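Local coordinates for protein HhaI Restriction Endonuclease (PDB 6UKF) that recognises a specific DNA sequence and cleaves both strands as a restriction endonuclease, probably with the help of a divalent metal ion, at residues A[171-176]-A[204-210]. Sequence-based numbering, arbitrary orientation.
Sequences DFKQAL and DDKDFLI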
ATOM      1  N   ASP A 171      21.696   2.658  22.223  1.00 22.51           N
ATOM      2  CA  ASP A 171      22.245   3.218  20.992  1.00 22.18           C
ATOM      3  C   ASP A 171      21.556   4.523  20.629  1.00 19.71           C
ATOM      4  O   ASP A 171      22.200   5.456  20.136  1.00 19.82           O
ATOM      5  CB  ASP A 171      22.118   2.223  19.838  1.00 28.25           C
ATOM      6  CG  ASP A 171      23.145   1.113  19.909  1.00 33.37           C
ATOM      7  OD1 ASP A 171      22.908   0.046  19.308  1.00 34.76           O
ATOM      8  OD2 ASP A 171      24.182   1.303  20.577  1.00 35.91           O
ATOM      9  N   PHE A 172      20.245   4.613  20.858  1.00 17.15           N
ATOM     10  CA  PHE A 172      19.539   5.839  20.511  1.00 16.01           C
ATOM     11  C   PHE A 172      19.948   6.991  21.423  1.00 14.66           C
ATOM     12  O   PHE A 172      20.182   8.109  20.953  1.00 15.48           O
ATOM     13  CB  PHE A 172      18.027   5.639  20.549  1.00 16.70           C
ATOM     14  CG  PHE A 172      17.268   6.869  20.166  1.00 16.01           C
ATOM     15  CD1 PHE A 172      17.399   7.399  18.894  1.00 15.32           C
ATOM     16  CD2 PHE A 172      16.451   7.516  21.077  1.00 17.42           C
ATOM     17  CE1 PHE A 172      16.722   8.544  18.529  1.00 16.72           C
ATOM     18  CE2 PHE A 172      15.768   8.663  20.717  1.00 18.32           C
ATOM     19  CZ  PHE A 172      15.904   9.177  19.440  1.00 16.75           C
ATOM     20  N   LYS A 173      20.019   6.745  22.734  1.00 15.97           N
ATOM     21  CA  LYS A 173      20.498   7.779  23.644  1.00 16.67           C
ATOM     22  C   LYS A 173      21.901   8.233  23.262  1.00 15.84           C
ATOM     23  O   LYS A 173      22.214   9.428  23.328  1.00 16.14           O
ATOM     24  CB  LYS A 173      20.481   7.266  25.082  1.00 17.73           C
ATOM     25  CG  LYS A 173      19.090   7.114  25.675  1.00 18.92           C
ATOM     26  CD  LYS A 173      19.151   6.700  27.142  1.00 23.20           C
ATOM     27  CE  LYS A 173      17.757   6.553  27.729  1.00 28.44           C
ATOM     28  NZ  LYS A 173      17.759   5.931  29.077  1.00 29.70           N
ATOM     29  N   GLN A 174      22.760   7.295  22.861  1.00 15.94           N
ATOM     30  CA  GLN A 174      24.117   7.661  22.466  1.00 15.94           C
ATOM     31  C   GLN A 174      24.124   8.429  21.149  1.00 16.66           C
ATOM     32  O   GLN A 174      24.943   9.336  20.964  1.00 18.14           O
ATOM     33  CB  GLN A 174      24.997   6.409  22.411  1.00 16.58           C
ATOM     34  CG  GLN A 174      25.295   5.847  23.797  1.00 17.42           C
ATOM     35  CD  GLN A 174      26.056   4.537  23.774  1.00 18.88           C
ATOM     36  OE1 GLN A 174      26.723   4.205  22.796  1.00 18.90           O
ATOM     37  NE2 GLN A 174      25.958   3.783  24.862  1.00 22.11           N
ATOM     38  N   ALA A 175      23.207   8.101  20.234  1.00 15.72           N
ATOM     39  CA  ALA A 175      23.085   8.880  19.005  1.00 16.03           C
ATOM     40  C   ALA A 175      22.636  10.309  19.301  1.00 16.01           C
ATOM     41  O   ALA A 175      23.147  11.264  18.704  1.00 17.15           O
ATOM     42  CB  ALA A 175      22.120   8.199  18.033  1.00 17.38           C
ATOM     43  N   LEU A 176      21.680  10.475  20.221  1.00 15.83           N
ATOM     44  CA  LEU A 176      21.258  11.817  20.615  1.00 15.23           C
ATOM     45  C   LEU A 176      22.422  12.592  21.214  1.00 15.71           C
ATOM     46  O   LEU A 176      22.629  13.771  20.903  1.00 18.43           O
ATOM     47  CB  LEU A 176      20.119  11.720  21.630  1.00 16.33           C
ATOM     48  CG  LEU A 176      18.768  11.247  21.100  1.00 17.18           C
ATOM     49  CD1 LEU A 176      17.869  10.833  22.251  1.00 19.76           C
ATOM     50  CD2 LEU A 176      18.104  12.332  20.265  1.00 19.23           C
ATOM     51  N   ASP A 204      25.468   3.256  15.534  1.00 33.57           N
ATOM     52  CA  ASP A 204      25.630   1.815  15.723  1.00 36.89           C
ATOM     53  C   ASP A 204      24.857   1.019  14.671  1.00 35.95           C
ATOM     54  O   ASP A 204      24.162   0.045  14.972  1.00 36.04           O
ATOM     55  CB  ASP A 204      25.239   1.403  17.144  1.00 40.05           C
ATOM     56  CG  ASP A 204      26.050   0.234  17.647  1.00 42.63           C
ATOM     57  OD1 ASP A 204      27.280   0.237  17.438  1.00 43.62           O
ATOM     58  OD2 ASP A 204      25.461  -0.681  18.257  1.00 43.15           O
ATOM     59  N   ASP A 205      24.997   1.441  13.415  1.00 35.48           N
ATOM     60  CA  ASP A 205      24.348   0.787  12.277  1.00 35.54           C
ATOM     61  C   ASP A 205      22.826   0.792  12.401  1.00 33.00           C
ATOM     62  O   ASP A 205      22.147  -0.139  11.962  1.00 34.92           O
ATOM     63  CB  ASP A 205      24.887  -0.627  12.034  1.00 39.42           C
ATOM     64  CG  ASP A 205      24.275  -1.275  10.809  1.00 41.89           C
ATOM     65  OD1 ASP A 205      23.647  -2.345  10.952  1.00 42.64           O
ATOM     66  OD2 ASP A 205      24.392  -0.694   9.710  1.00 42.02           O
ATOM     67  N   LYS A 206      22.274   1.844  12.994  1.00 28.63           N
ATOM     68  CA  LYS A 206      20.835   2.057  12.996  1.00 25.17           C
ATOM     69  C   LYS A 206      20.555   3.494  12.597  1.00 21.89           C
ATOM     70  O   LYS A 206      21.161   4.425  13.137  1.00 21.03           O
ATOM     71  CB  LYS A 206      20.216   1.753  14.363  1.00 27.35           C
ATOM     72  CG  LYS A 206      20.090   0.261  14.652  1.00 31.18           C
ATOM     73  CD  LYS A 206      19.200  -0.020  15.856  1.00 33.90           C
ATOM     74  CE  LYS A 206      18.939  -1.514  16.009  1.00 35.85           C
ATOM     75  NZ  LYS A 206      20.144  -2.260  16.460  1.00 37.40           N
ATOM     76  N   ASP A 207      19.653   3.666  11.637  1.00 20.72           N
ATOM     77  CA  ASP A 207      19.160   4.977  11.244  1.00 19.19           C
ATOM     78  C   ASP A 207      17.841   5.202  11.970  1.00 17.10           C
ATOM     79  O   ASP A 207      16.907   4.404  11.830  1.00 18.58           O
ATOM     80  CB  ASP A 207      18.958   5.048   9.731  1.00 21.22           C
ATOM     81  CG  ASP A 207      20.235   4.783   8.956  1.00 23.20           C
ATOM     82  OD1 ASP A 207      21.265   5.181   9.393  1.00 24.92           O
ATOM     83  OD2 ASP A 207      20.144   4.100   7.818  1.00 26.24           O
ATOM     84  N   PHE A 208      17.773   6.272  12.752  1.00 16.28           N
ATOM     85  CA  PHE A 208      16.600   6.579  13.554  1.00 15.93           C
ATOM     86  C   PHE A 208      15.830   7.721  12.907  1.00 15.27           C
ATOM     87  O   PHE A 208      16.405   8.581  12.235  1.00 16.91           O
ATOM     88  CB  PHE A 208      16.990   6.969  14.984  1.00 15.55           C
ATOM     89  CG  PHE A 208      17.731   5.893  15.728  1.00 16.28           C
ATOM     90  CD1 PHE A 208      17.050   4.839  16.313  1.00 17.47           C
ATOM     91  CD2 PHE A 208      19.110   5.939  15.842  1.00 18.10           C
ATOM     92  CE1 PHE A 208      17.732   3.850  16.995  1.00 17.88           C
ATOM     93  CE2 PHE A 208      19.797   4.952  16.522  1.00 18.43           C
ATOM     94  CZ  PHE A 208      19.106   3.907  17.099  1.00 20.12           C
ATOM     95  N   LEU A 209      14.517   7.712  13.109  1.00 13.41           N
ATOM     96  CA  LEU A 209      13.636   8.776  12.649  1.00 12.71           C
ATOM     97  C   LEU A 209      12.773   9.203  13.824  1.00 12.23           C
ATOM     98  O   LEU A 209      12.229   8.353  14.537  1.00 12.94           O
ATOM     99  CB  LEU A 209      12.750   8.297  11.496  1.00 13.15           C
ATOM    100  CG  LEU A 209      11.706   9.289  10.976  1.00 14.05           C
ATOM    101  CD1 LEU A 209      12.367  10.510  10.360  1.00 15.24           C
ATOM    102  CD2 LEU A 209      10.793   8.605   9.971  1.00 15.22           C
ATOM    103  N   ILE A 210      12.647  10.511  14.020  1.00 12.44           N
ATOM    104  CA  ILE A 210      11.929  11.084  15.153  1.00 13.04           C
ATOM    105  C   ILE A 210      10.679  11.775  14.626  1.00 13.85           C
ATOM    106  O   ILE A 210      10.756  12.588  13.696  1.00 16.16           O
ATOM    107  CB  ILE A 210      12.826  12.061  15.934  1.00 13.57           C
ATOM    108  CG1 ILE A 210      14.080  11.336  16.437  1.00 14.11           C
ATOM    109  CG2 ILE A 210      12.064  12.676  17.096  1.00 14.80           C
ATOM    110  CD1 ILE A 210      15.164  12.256  16.949  1.00 16.45           C
TER
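F172, on helix 169-179, sets one edge of its ring over a face of F208, on strand 207-212, in an edge-to-face pair with centroids 5.0 Å apart and planes at 61°. CD1 of F172 does most of the touching, 3.5 Å from F208 CG and displaced from the middle of that ring. CB of F172 adds a CH-pi contact, 4.2 Å from the centroid of F208 and over its face. CG of F172 is anti to the backbone N (chi1 -179°), and CD1 of I210 meets CZ at the ring's edge, 4.0 Å away. A175 CB lies 4.3 Å from F208 CE2, and L176 CG rests over a face of the F172 ring. One helix is thus laid on a four-stranded antiparallel sheet, well away from the centre of the chain; the axes of 171-176 and strand segment 207-210 pass within 10.2 Å, at a crossing angle of -76°. I201, V219 and L190 add further apolar contacts to F172, while on the other side of the strand L209 packs on a DNA sugar. At the loop that leads into the strand the chemistry changes: D171 and D204 bring two acceptors together, OD1 of D171 lying 2.9 Å from OD2 of D204, with the carboxylates turned steeply against each other. Such closeness is consistent with a shared proton and probably raises the pKa of one acid. K206 NZ, 4.6 Å from D171 OD1 and too far for a salt bridge, could still partly offset the negative charge, though it also makes a long, weak ion pair with a DNA phosphate.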